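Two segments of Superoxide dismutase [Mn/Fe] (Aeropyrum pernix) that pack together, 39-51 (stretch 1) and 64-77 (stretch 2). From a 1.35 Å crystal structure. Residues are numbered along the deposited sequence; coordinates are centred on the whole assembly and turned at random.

Stretch 1 39-51: YVKGANAALEKIE
Stretch 2 (64-77) AVMRDFSFNYAGHI

Two helices of the superoxide dismutase chain cross in a roughly antiparallel fashion and pack closely through small residues and apolar side chains, with no direct hydrogen bond between them and a single water bridging a charged pair at one end. Residues 39-51 and 64-77 are helical throughout, and both helices extend beyond these limits. Phi and psi stay near -63° and -43°, and backbone N-H groups bond to carbonyls four residues earlier. The N-to-C directions make an angle of 144° (signed crossing angle -144°), the axes approach to 7.5 Å, and the contact buries 721 Å² in total.

The register is set where Tyr-39 CA lies 4.5 Å from Asn-72 CA. Two glycines leave room for the neighbouring side chains: an ideal CB on Gly-42 would fall 2.4 Å from Asn-72 OD1, and one on Gly-75 would fall 2.7 Å from Tyr-39 CG. Asn-72 (chi1 m, -71°; chi2 -74°) points toward the first helix, its CB 3.4 Å from Tyr-39 O and 3.3 Å from Ala-43 N. Its amide turns back along its own helix, Asn-72 ND2 donating to Asp-68 O at 2.9 Å, a carbonyl that also accepts the backbone N-H of Asn-72.

Tyr-39 (chi1 m, chi2 -49°) points toward the second helix. Asn-72 OD1 sits at the ring edge, 3.7 Å from Tyr-39 CD1, while Tyr-39 CE1 meets Phe-71 CE2 at 3.8 Å. These two rings form an oblique pair, with centroids 5.7 Å apart and planes at 83°; Phe-71 is t, with chi2 81°. Nearby, Val-40 CG2 (chi1 t) approaches His-76 ND1 to 3.5 Å (His-76 chi1 t, chi2 41°), a nonbonded contact, since a methyl offers no hydrogen bond and ND1 is satisfied elsewhere in the structure.

Further along, Ala-46 points toward the second helix, Ala-46 CB lying 3.8 Å from Phe-69 CB, an apolar contact. The CA-to-CB bond of Phe-69 (chi1 t, chi2 -102°) points sideways, but its ring comes nearer the first helix, Phe-69 CD2 lying 4.0 Å from Leu-47 CD2 (Leu-47 m, t). Val-65 (t) packs its CG1 3.4 Å from Ala-46 O and 3.7 Å from Ile-50 CG1; Ile-50 is m, t. The Leu-47/Phe-69 and Val-65/Ile-50 pairs are van der Waals contacts that keep hydrocarbon surface from water.

Lys-49, with chi1 m and an otherwise extended chain (t, t, t), passes Val-65, Lys-49 CD to Val-65 CG2 at 4.1 Å. Lys-49 NZ remains 4.3 Å from Asp-68 OD2 (Asp-68 chi1 m, chi2 -13°), beyond a salt bridge. Water 1 spans the gap, accepting from Lys-49 NZ and donating to Asp-68 OD2, each at 2.8 Å, so the opposite charges are linked through solvent.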

ATOM      1  N   TYR A  39      15.735   4.772 -11.194  1.00 10.00           N
ATOM      2  CA  TYR A  39      14.442   5.460 -11.137  1.00  9.80           C
ATOM      3  C   TYR A  39      14.253   6.398 -12.322  1.00  9.78           C
ATOM      4  O   TYR A  39      13.167   6.469 -12.903  1.00  9.57           O
ATOM      5  CB  TYR A  39      14.247   6.199  -9.810  1.00  9.90           C
ATOM      6  CG  TYR A  39      14.546   5.351  -8.597  1.00 10.55           C
ATOM      7  CD1 TYR A  39      14.003   4.074  -8.457  1.00 11.02           C
ATOM      8  CD2 TYR A  39      15.374   5.830  -7.586  1.00 10.73           C
ATOM      9  CE1 TYR A  39      14.293   3.293  -7.343  1.00 12.43           C
ATOM     10  CE2 TYR A  39      15.667   5.064  -6.479  1.00 12.39           C
ATOM     11  CZ  TYR A  39      15.130   3.803  -6.359  1.00 12.30           C
ATOM     12  OH  TYR A  39      15.426   3.060  -5.238  1.00 15.78           O
ATOM     13  N   VAL A  40      15.315   7.099 -12.704  1.00  9.78           N
ATOM     14  CA  VAL A  40      15.263   7.948 -13.889  1.00 10.36           C
ATOM     15  C   VAL A  40      14.874   7.113 -15.111  1.00 10.69           C
ATOM     16  O   VAL A  40      13.938   7.456 -15.836  1.00 10.79           O
ATOM     17  CB  VAL A  40      16.608   8.668 -14.134  1.00 10.04           C
ATOM     18  CG1 VAL A  40      16.579   9.449 -15.449  1.00 10.98           C
ATOM     19  CG2 VAL A  40      16.936   9.592 -12.966  1.00 10.93           C
ATOM     20  N   LYS A  41      15.582   6.006 -15.322  1.00 10.70           N
ATOM     21  CA  LYS A  41      15.285   5.116 -16.445  1.00 11.07           C
ATOM     22  C   LYS A  41      13.858   4.569 -16.378  1.00 10.61           C
ATOM     23  O   LYS A  41      13.173   4.500 -17.396  1.00 10.56           O
ATOM     24  CB  LYS A  41      16.272   3.949 -16.491  1.00 11.63           C
ATOM     25  CG  LYS A  41      17.723   4.344 -16.738  1.00 14.29           C
ATOM     26  CD  LYS A  41      18.647   3.120 -16.734  1.00 16.84           C
ATOM     27  CE  LYS A  41      18.632   2.337 -15.421  1.00 19.96           C
ATOM     28  NZ  LYS A  41      19.708   2.750 -14.478  1.00 22.43           N
ATOM     29  N   GLY A  42      13.420   4.178 -15.183  1.00  9.99           N
ATOM     30  CA  GLY A  42      12.082   3.631 -14.997  1.00  9.92           C
ATOM     31  C   GLY A  42      10.984   4.629 -15.305  1.00  9.77           C
ATOM     32  O   GLY A  42       9.948   4.266 -15.866  1.00  9.95           O
ATOM     33  N   ALA A  43      11.198   5.887 -14.928  1.00  9.46           N
ATOM     34  CA  ALA A  43      10.218   6.932 -15.201  1.00  9.32           C
ATOM     35  C   ALA A  43      10.119   7.180 -16.702  1.00  9.61           C
ATOM     36  O   ALA A  43       9.017   7.267 -17.254  1.00  9.70           O
ATOM     37  CB  ALA A  43      10.575   8.210 -14.452  1.00  9.56           C
ATOM     38  N   ASN A  44      11.269   7.259 -17.363  1.00  9.50           N
ATOM     39  CA  ASN A  44      11.291   7.405 -18.818  1.00  9.96           C
ATOM     40  C   ASN A  44      10.651   6.231 -19.557  1.00 10.04           C
ATOM     41  O   ASN A  44       9.925   6.438 -20.530  1.00 10.27           O
ATOM     42  CB  ASN A  44      12.716   7.659 -19.318  1.00  9.78           C
ATOM     43  CG  ASN A  44      13.233   9.029 -18.920  1.00 10.53           C
ATOM     44  OD1 ASN A  44      12.454   9.959 -18.719  1.00 10.85           O
ATOM     45  ND2 ASN A  44      14.551   9.165 -18.823  1.00 11.28           N
ATOM     46  N   ALA A  45      10.908   5.010 -19.086  1.00  9.98           N
ATOM     47  CA  ALA A  45      10.354   3.809 -19.710  1.00 10.28           C
ATOM     48  C   ALA A  45       8.828   3.807 -19.630  1.00 10.25           C
ATOM     49  O   ALA A  45       8.151   3.416 -20.583  1.00 10.56           O
ATOM     50  CB  ALA A  45      10.931   2.550 -19.070  1.00 10.51           C
ATOM     51  N   ALA A  46       8.285   4.248 -18.500  1.00  9.84           N
ATOM     52  CA  ALA A  46       6.833   4.335 -18.356  1.00 10.06           C
ATOM     53  C   ALA A  46       6.238   5.354 -19.322  1.00 10.51           C
ATOM     54  O   ALA A  46       5.217   5.093 -19.960  1.00 10.82           O
ATOM     55  CB  ALA A  46       6.453   4.669 -16.933  1.00  9.84           C
ATOM     56  N   LEU A  47       6.882   6.510 -19.447  1.00 10.92           N
ATOM     57  CA  LEU A  47       6.392   7.534 -20.363  1.00 11.56           C
ATOM     58  C   LEU A  47       6.501   7.104 -21.824  1.00 11.71           C
ATOM     59  O   LEU A  47       5.669   7.482 -22.647  1.00 11.68           O
ATOM     60  CB  LEU A  47       7.081   8.881 -20.117  1.00 12.04           C
ATOM     61  CG  LEU A  47       6.692   9.587 -18.808  1.00 13.41           C
ATOM     62  CD1 LEU A  47       7.443  10.895 -18.675  1.00 15.91           C
ATOM     63  CD2 LEU A  47       5.189   9.827 -18.699  1.00 15.92           C
ATOM     64  N   GLU A  48       7.515   6.304 -22.141  1.00 11.99           N
ATOM     65  CA  GLU A  48       7.656   5.757 -23.489  1.00 12.56           C
ATOM     66  C   GLU A  48       6.490   4.832 -23.839  1.00 12.12           C
ATOM     67  O   GLU A  48       5.979   4.862 -24.965  1.00 12.12           O
ATOM     68  CB  GLU A  48       8.980   5.015 -23.630  1.00 13.35           C
ATOM     69  CG  GLU A  48       9.250   4.507 -25.033  1.00 16.50           C
ATOM     70  CD  GLU A  48      10.630   3.908 -25.183  1.00 20.17           C
ATOM     71  OE1 GLU A  48      11.141   3.320 -24.204  1.00 22.69           O
ATOM     72  OE2 GLU A  48      11.201   4.024 -26.289  1.00 22.77           O
ATOM     73  N   LYS A  49       6.067   4.015 -22.877  1.00 11.49           N
ATOM     74  CA  LYS A  49       4.900   3.157 -23.061  1.00 11.56           C
ATOM     75  C   LYS A  49       3.624   3.961 -23.287  1.00 11.58           C
ATOM     76  O   LYS A  49       2.818   3.625 -24.160  1.00 11.39           O
ATOM     77  CB  LYS A  49       4.739   2.201 -21.883  1.00 11.34           C
ATOM     78  CG  LYS A  49       5.822   1.142 -21.838  1.00 12.95           C
ATOM     79  CD  LYS A  49       5.818   0.365 -20.540  1.00 15.43           C
ATOM     80  CE  LYS A  49       7.095  -0.451 -20.417  1.00 16.93           C
ATOM     81  NZ  LYS A  49       7.168  -1.177 -19.124  1.00 17.96           N
ATOM     82  N   ILE A  50       3.441   5.025 -22.510  1.00 11.49           N
ATOM     83  CA  ILE A  50       2.290   5.899 -22.691  1.00 12.21           C
ATOM     84  C   ILE A  50       2.320   6.522 -24.089  1.00 12.37           C
ATOM     85  O   ILE A  50       1.302   6.537 -24.786  1.00 11.43           O
ATOM     86  CB  ILE A  50       2.198   6.962 -21.569  1.00 12.42           C
ATOM     87  CG1 ILE A  50       1.931   6.270 -20.228  1.00 13.85           C
ATOM     88  CG2 ILE A  50       1.096   7.983 -21.871  1.00 13.71           C
ATOM     89  CD1 ILE A  50       2.085   7.143 -19.000  1.00 16.59           C
ATOM     90  N   GLU A  51       3.492   6.991 -24.510  1.00 12.53           N
ATOM     91  CA  GLU A  51       3.666   7.562 -25.847  1.00 13.84           C
ATOM     92  C   GLU A  51       3.292   6.572 -26.959  1.00 13.78           C
ATOM     93  O   GLU A  51       2.516   6.904 -27.860  1.00 14.19           O
ATOM     94  CB  GLU A  51       5.100   8.065 -26.027  1.00 14.34           C
ATOM     95  CG  GLU A  51       5.373   8.723 -27.369  1.00 17.07           C
ATOM     96  CD  GLU A  51       6.784   9.266 -27.486  1.00 19.84           C
ATOM     97  OE1 GLU A  51       6.947  10.338 -28.098  1.00 22.44           O
ATOM     98  OE2 GLU A  51       7.731   8.630 -26.968  1.00 22.60           O
ATOM     99  N   ALA A  64      -1.079  -0.414 -14.612  1.00  9.31           N
ATOM    100  CA  ALA A  64       0.273  -0.906 -14.391  1.00  9.31           C
ATOM    101  C   ALA A  64       1.326   0.126 -14.783  1.00  9.07           C
ATOM    102  O   ALA A  64       2.267   0.384 -14.027  1.00  9.01           O
ATOM    103  CB  ALA A  64       0.491  -2.200 -15.153  1.00  9.47           C
ATOM    104  N   VAL A  65       1.166   0.733 -15.956  1.00  9.39           N
ATOM    105  CA  VAL A  65       2.153   1.699 -16.427  1.00  9.40           C
ATOM    106  C   VAL A  65       2.167   2.923 -15.510  1.00  8.73           C
ATOM    107  O   VAL A  65       3.230   3.471 -15.210  1.00  8.56           O
ATOM    108  CB  VAL A  65       1.929   2.099 -17.904  1.00  9.39           C
ATOM    109  CG1 VAL A  65       2.901   3.195 -18.322  1.00 10.84           C
ATOM    110  CG2 VAL A  65       2.116   0.887 -18.811  1.00 10.96           C
ATOM    111  N   MET A  66       0.996   3.332 -15.035  1.00  9.02           N
ATOM    112  CA  MET A  66       0.949   4.470 -14.125  1.00  8.88           C
ATOM    113  C   MET A  66       1.526   4.160 -12.746  1.00  8.54           C
ATOM    114  O   MET A  66       2.150   5.026 -12.134  1.00  8.55           O
ATOM    115  CB  MET A  66      -0.452   5.062 -14.053  1.00  9.18           C
ATOM    116  CG  MET A  66      -0.831   5.727 -15.355  1.00  9.49           C
ATOM    117  SD  MET A  66      -2.521   6.305 -15.416  1.00  9.88           S
ATOM    118  CE  MET A  66      -2.538   7.014 -17.067  1.00 11.12           C
ATOM    119  N   ARG A  67       1.356   2.924 -12.274  1.00  7.91           N
ATOM    120  CA  ARG A  67       2.035   2.491 -11.054  1.00  8.04           C
ATOM    121  C   ARG A  67       3.557   2.546 -11.220  1.00  7.81           C
ATOM    122  O   ARG A  67       4.265   2.973 -10.303  1.00  7.97           O
ATOM    123  CB  ARG A  67       1.589   1.088 -10.649  1.00  8.46           C
ATOM    124  CG  ARG A  67       0.267   1.039  -9.901  1.00  8.52           C
ATOM    125  CD  ARG A  67      -0.244  -0.387  -9.809  1.00  9.49           C
ATOM    126  NE  ARG A  67      -1.404  -0.497  -8.928  1.00  9.54           N
ATOM    127  CZ  ARG A  67      -2.164  -1.584  -8.824  1.00  9.05           C
ATOM    128  NH1 ARG A  67      -1.913  -2.651  -9.579  1.00  9.47           N
ATOM    129  NH2 ARG A  67      -3.185  -1.595  -7.975  1.00  9.40           N
ATOM    130  N   ASP A  68       4.046   2.139 -12.391  1.00  8.00           N
ATOM    131  CA  ASP A  68       5.475   2.198 -12.701  1.00  8.39           C
ATOM    132  C   ASP A  68       5.948   3.648 -12.741  1.00  8.04           C
ATOM    133  O   ASP A  68       7.003   3.988 -12.187  1.00  8.18           O
ATOM    134  CB  ASP A  68       5.783   1.557 -14.056  1.00  8.29           C
ATOM    135  CG  ASP A  68       5.565   0.056 -14.082  1.00  9.29           C
ATOM    136  OD1 ASP A  68       5.410  -0.587 -13.021  1.00 10.58           O
ATOM    137  OD2 ASP A  68       5.567  -0.479 -15.211  1.00 11.35           O
ATOM    138  N   PHE A  69       5.180   4.501 -13.418  1.00  8.01           N
ATOM    139  CA  PHE A  69       5.506   5.919 -13.465  1.00  7.99           C
ATOM    140  C   PHE A  69       5.527   6.523 -12.062  1.00  7.30           C
ATOM    141  O   PHE A  69       6.471   7.219 -11.703  1.00  8.25           O
ATOM    142  CB  PHE A  69       4.545   6.708 -14.361  1.00  8.25           C
ATOM    143  CG  PHE A  69       4.761   8.192 -14.284  1.00  9.18           C
ATOM    144  CD1 PHE A  69       3.915   8.993 -13.522  1.00 10.28           C
ATOM    145  CD2 PHE A  69       5.845   8.782 -14.929  1.00 10.48           C
ATOM    146  CE1 PHE A  69       4.137  10.366 -13.427  1.00 12.00           C
ATOM    147  CE2 PHE A  69       6.069  10.155 -14.829  1.00 12.02           C
ATOM    148  CZ  PHE A  69       5.208  10.935 -14.079  1.00 11.43           C
ATOM    149  N   SER A  70       4.496   6.247 -11.272  1.00  7.62           N
ATOM    150  CA  SER A  70       4.404   6.779  -9.923  1.00  7.81           C
ATOM    151  C   SER A  70       5.648   6.450  -9.107  1.00  7.66           C
ATOM    152  O   SER A  70       6.280   7.339  -8.537  1.00  7.80           O
ATOM    153  CB  SER A  70       3.167   6.219  -9.228  1.00  8.23           C
ATOM    154  OG  SER A  70       3.207   6.488  -7.838  1.00  7.98           O
ATOM    155  N   PHE A  71       6.005   5.169  -9.049  1.00  7.55           N
ATOM    156  CA  PHE A  71       7.133   4.753  -8.225  1.00  7.59           C
ATOM    157  C   PHE A  71       8.442   5.384  -8.681  1.00  7.38           C
ATOM    158  O   PHE A  71       9.214   5.899  -7.862  1.00  7.60           O
ATOM    159  CB  PHE A  71       7.257   3.233  -8.234  1.00  7.92           C
ATOM    160  CG  PHE A  71       8.481   2.716  -7.527  1.00  7.94           C
ATOM    161  CD1 PHE A  71       8.502   2.590  -6.140  1.00  8.17           C
ATOM    162  CD2 PHE A  71       9.613   2.358  -8.247  1.00  8.55           C
ATOM    163  CE1 PHE A  71       9.641   2.109  -5.489  1.00  8.04           C
ATOM    164  CE2 PHE A  71      10.755   1.878  -7.603  1.00  8.58           C
ATOM    165  CZ  PHE A  71      10.765   1.758  -6.226  1.00  9.16           C
ATOM    166  N   ASN A  72       8.698   5.336  -9.982  1.00  7.53           N
ATOM    167  CA  ASN A  72       9.983   5.779 -10.494  1.00  7.70           C
ATOM    168  C   ASN A  72      10.113   7.290 -10.555  1.00  7.86           C
ATOM    169  O   ASN A  72      11.170   7.834 -10.208  1.00  8.08           O
ATOM    170  CB  ASN A  72      10.282   5.119 -11.832  1.00  8.00           C
ATOM    171  CG  ASN A  72      10.581   3.650 -11.684  1.00  9.06           C
ATOM    172  OD1 ASN A  72      11.653   3.269 -11.217  1.00 10.36           O
ATOM    173  ND2 ASN A  72       9.622   2.809 -12.065  1.00  9.57           N
ATOM    174  N   TYR A  73       9.045   7.976 -10.955  1.00  8.01           N
ATOM    175  CA  TYR A  73       9.041   9.430 -10.877  1.00  8.11           C
ATOM    176  C   TYR A  73       9.273   9.878  -9.432  1.00  7.58           C
ATOM    177  O   TYR A  73      10.109  10.747  -9.165  1.00  8.26           O
ATOM    178  CB  TYR A  73       7.737  10.031 -11.406  1.00  8.00           C
ATOM    179  CG  TYR A  73       7.702  11.535 -11.233  1.00  8.59           C
ATOM    180  CD1 TYR A  73       8.176  12.385 -12.231  1.00  9.18           C
ATOM    181  CD2 TYR A  73       7.231  12.103 -10.050  1.00  8.51           C
ATOM    182  CE1 TYR A  73       8.161  13.773 -12.058  1.00  9.30           C
ATOM    183  CE2 TYR A  73       7.224  13.477  -9.866  1.00  9.42           C
ATOM    184  CZ  TYR A  73       7.686  14.307 -10.867  1.00  9.22           C
ATOM    185  OH  TYR A  73       7.648  15.677 -10.662  1.00 10.13           O
ATOM    186  N   ALA A  74       8.539   9.278  -8.502  1.00  7.73           N
ATOM    187  CA  ALA A  74       8.717   9.602  -7.098  1.00  7.72           C
ATOM    188  C   ALA A  74      10.159   9.352  -6.650  1.00  7.87           C
ATOM    189  O   ALA A  74      10.747  10.180  -5.960  1.00  8.11           O
ATOM    190  CB  ALA A  74       7.745   8.824  -6.252  1.00  7.87           C
ATOM    191  N   GLY A  75      10.737   8.215  -7.028  1.00  7.84           N
ATOM    192  CA  GLY A  75      12.124   7.933  -6.670  1.00  8.13           C
ATOM    193  C   GLY A  75      13.041   9.012  -7.208  1.00  8.31           C
ATOM    194  O   GLY A  75      13.941   9.495  -6.517  1.00  8.76           O
ATOM    195  N   HIS A  76      12.802   9.410  -8.448  1.00  8.53           N
ATOM    196  CA  HIS A  76      13.604  10.440  -9.073  1.00  8.74           C
ATOM    197  C   HIS A  76      13.526  11.773  -8.318  1.00  8.87           C
ATOM    198  O   HIS A  76      14.553  12.318  -7.907  1.00  9.18           O
ATOM    199  CB  HIS A  76      13.200  10.593 -10.540  1.00  9.03           C
ATOM    200  CG  HIS A  76      13.897  11.708 -11.249  1.00  8.99           C
ATOM    201  ND1 HIS A  76      15.237  11.981 -11.078  1.00  9.47           N
ATOM    202  CD2 HIS A  76      13.436  12.615 -12.141  1.00 10.01           C
ATOM    203  CE1 HIS A  76      15.572  13.010 -11.834  1.00  9.79           C
ATOM    204  NE2 HIS A  76      14.499  13.410 -12.493  1.00 10.61           N
ATOM    205  N   ILE A  77      12.323  12.299  -8.114  1.00  8.59           N
ATOM    206  CA  ILE A  77      12.221  13.595  -7.450  1.00  9.14           C
ATOM    207  C   ILE A  77      12.717  13.564  -6.000  1.00  9.16           C
ATOM    208  O   ILE A  77      13.369  14.504  -5.552  1.00  9.20           O
ATOM    209  CB  ILE A  77      10.817  14.216  -7.583  1.00  9.34           C
ATOM    210  CG1 ILE A  77      10.894  15.716  -7.275  1.00 10.02           C
ATOM    211  CG2 ILE A  77       9.777  13.463  -6.737  1.00  9.35           C
ATOM    212  CD1 ILE A  77       9.635  16.472  -7.594  1.00 11.68           C
TER
HETATM  213  O   HOH W   1       6.808   0.944 -17.266  1.00 14.16           O